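Local coordinates for isomerase/lactonizing enzyme (Agrobacterium tumefaciens, PDB 1RVK), which is of unknown function but, as a magnesium-binding member of the enolase superfamily, probably acts on a carboxylate substrate by abstracting its alpha proton, at residues A[327-331]-A[350-354]. Coordinates in Å, arbitrary orientation, origin at the centre of the assembly. Residue numbers count along the deposited sequence, not the author numbering.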
loop_
_atom_site.group_PDB
_atom_site.type_symbol
_atom_site.label_atom_id
_atom_site.label_comp_id
_atom_site.label_asym_id
_atom_site.label_seq_id
_atom_site.Cartn_x
_atom_site.Cartn_y
_atom_site.Cartn_z
ATOM N N TRP A 327 11.952 -2.567 -2.265
ATOM C CA TRP A 327 10.980 -3.651 -2.146
ATOM C C TRP A 327 9.563 -3.429 -2.633
ATOM O O TRP A 327 9.141 -2.322 -2.955
ATOM C CB TRP A 327 10.785 -4.052 -0.682
ATOM C CG TRP A 327 11.959 -4.025 0.223
ATOM C CD1 TRP A 327 12.439 -2.951 0.922
ATOM C CD2 TRP A 327 12.711 -5.156 0.653
ATOM N NE1 TRP A 327 13.439 -3.353 1.777
ATOM C CE2 TRP A 327 13.627 -4.704 1.630
ATOM C CE3 TRP A 327 12.698 -6.515 0.314
ATOM C CZ2 TRP A 327 14.522 -5.567 2.272
ATOM C CZ3 TRP A 327 13.585 -7.371 0.951
ATOM C CH2 TRP A 327 14.486 -6.894 1.920
ATOM N N TYR A 328 8.833 -4.541 -2.623
ATOM C CA TYR A 328 7.407 -4.571 -2.899
ATOM C C TYR A 328 6.940 -4.998 -1.509
ATOM O O TYR A 328 7.543 -5.888 -0.899
ATOM C CB TYR A 328 7.031 -5.649 -3.915
ATOM C CG TYR A 328 5.566 -6.040 -3.855
ATOM C CD1 TYR A 328 5.175 -7.277 -3.339
ATOM C CD2 TYR A 328 4.570 -5.181 -4.326
ATOM C CE1 TYR A 328 3.834 -7.653 -3.298
ATOM C CE2 TYR A 328 3.219 -5.546 -4.290
ATOM C CZ TYR A 328 2.862 -6.788 -3.777
ATOM O OH TYR A 328 1.543 -7.180 -3.767
ATOM N N GLU A 329 5.905 -4.347 -0.995
ATOM C CA GLU A 329 5.391 -4.669 0.333
ATOM C C GLU A 329 4.340 -5.764 0.231
ATOM O O GLU A 329 3.250 -5.533 -0.286
ATOM C CB GLU A 329 4.787 -3.416 0.977
ATOM C CG GLU A 329 4.311 -3.634 2.397
ATOM C CD GLU A 329 3.946 -2.347 3.104
ATOM O OE1 GLU A 329 3.628 -2.421 4.308
ATOM O OE2 GLU A 329 3.979 -1.267 2.465
ATOM N N ARG A 330 4.674 -6.955 0.726
ATOM C CA ARG A 330 3.756 -8.090 0.663
ATOM C C ARG A 330 3.112 -8.339 2.023
ATOM O O ARG A 330 3.782 -8.729 2.980
ATOM C CB ARG A 330 4.513 -9.339 0.193
ATOM C CG ARG A 330 3.641 -10.413 -0.462
ATOM C CD ARG A 330 4.509 -11.391 -1.261
ATOM N NE ARG A 330 3.718 -12.299 -2.092
ATOM C CZ ARG A 330 3.322 -13.514 -1.723
ATOM N NH1 ARG A 330 3.644 -13.993 -0.529
ATOM N NH2 ARG A 330 2.590 -14.249 -2.552
ATOM N N GLY A 331 1.807 -8.104 2.097
ATOM C CA GLY A 331 1.083 -8.292 3.341
ATOM C C GLY A 331 -0.240 -7.552 3.300
ATOM O O GLY A 331 -0.705 -7.195 2.214
ATOM N N SER A 350 -1.938 -11.899 -7.767
ATOM C CA SER A 350 -1.363 -10.811 -8.538
ATOM C C SER A 350 0.115 -10.705 -8.191
ATOM O O SER A 350 0.895 -10.137 -8.954
ATOM C CB SER A 350 -2.045 -9.481 -8.203
ATOM O OG SER A 350 -3.399 -9.473 -8.615
ATOM N N ASP A 351 0.496 -11.272 -7.047
ATOM C CA ASP A 351 1.878 -11.185 -6.586
ATOM C C ASP A 351 2.503 -12.485 -6.081
ATOM O O ASP A 351 2.902 -12.583 -4.919
ATOM C CB ASP A 351 1.970 -10.122 -5.486
ATOM C CG ASP A 351 1.045 -10.408 -4.314
ATOM O OD1 ASP A 351 0.234 -11.356 -4.403
ATOM O OD2 ASP A 351 1.124 -9.682 -3.301
ATOM N N PRO A 352 2.622 -13.491 -6.959
ATOM C CA PRO A 352 3.209 -14.784 -6.586
ATOM C C PRO A 352 4.668 -14.578 -6.191
ATOM O O PRO A 352 5.384 -13.815 -6.841
ATOM C CB PRO A 352 3.103 -15.610 -7.869
ATOM C CG PRO A 352 2.119 -14.878 -8.721
ATOM C CD PRO A 352 2.351 -13.436 -8.403
HETATM N N MSE A 353 5.118 -15.260 -5.143
HETATM C CA MSE A 353 6.504 -15.114 -4.712
HETATM C C MSE A 353 7.224 -16.462 -4.694
HETATM O O MSE A 353 6.697 -17.445 -4.163
HETATM C CB MSE A 353 6.557 -14.478 -3.318
HETATM C CG MSE A 353 7.969 -14.122 -2.866
HETATM SE SE MSE A 353 8.040 -13.307 -1.119
HETATM C CE MSE A 353 7.921 -14.923 -0.047
ATOM N N ASP A 354 8.424 -16.518 -5.274
ATOM C CA ASP A 354 9.163 -17.776 -5.274
ATOM C C ASP A 354 9.805 -18.051 -3.919
ATOM O O ASP A 354 9.664 -17.266 -2.977
ATOM C CB ASP A 354 10.220 -17.828 -6.397
ATOM C CG ASP A 354 11.293 -16.757 -6.273
ATOM O OD1 ASP A 354 11.678 -16.395 -5.144
ATOM O OD2 ASP A 354 11.777 -16.295 -7.330
#
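Segment 327-331, strand from residue 328 on, and the irregular loop 350-354 keep their backbones well apart, the nearest CA atoms, those of Arg330 and Asp351, being 8.1 Å from each other. The strand is the last parallel one of the modified TIM barrel of the enolase superfamily and closes the barrel by pairing with its first strand, 130-137; the loop leads into strand 358-360. The side chains of Tyr328 and Arg330 tie the closing strand to the loop that follows it, a structural packing contact with the Arg330 side chain about 13 Å from the bound magnesium ion. Both direct their CA-to-CB bonds toward the loop, whereas Glu329 between them is out of its reach and forms salt bridges with Lys169 and Arg280.

Tyr328 OH donates a short hydrogen bond of 2.6 Å to Asp351 OD2, which also bonds to the hydroxyl of Tyr339. The extended Arg330 side chain hydrogen-bonds to the loop backbone, while Met353, a selenomethionine, packs over one guanidinium face, with CB 3.7 Å from Arg330 CZ. Arg330 also forms a salt bridge with Asp340 through NH1; its pairing with Asp351 OD2, 3.9 Å from Arg330 NE and well out of the guanidinium plane, is long and a matter of charges only. Asp351 O is a bifurcated acceptor, receiving Arg330 NE at 3.0 Å and Arg330 NH2 at 2.9 Å.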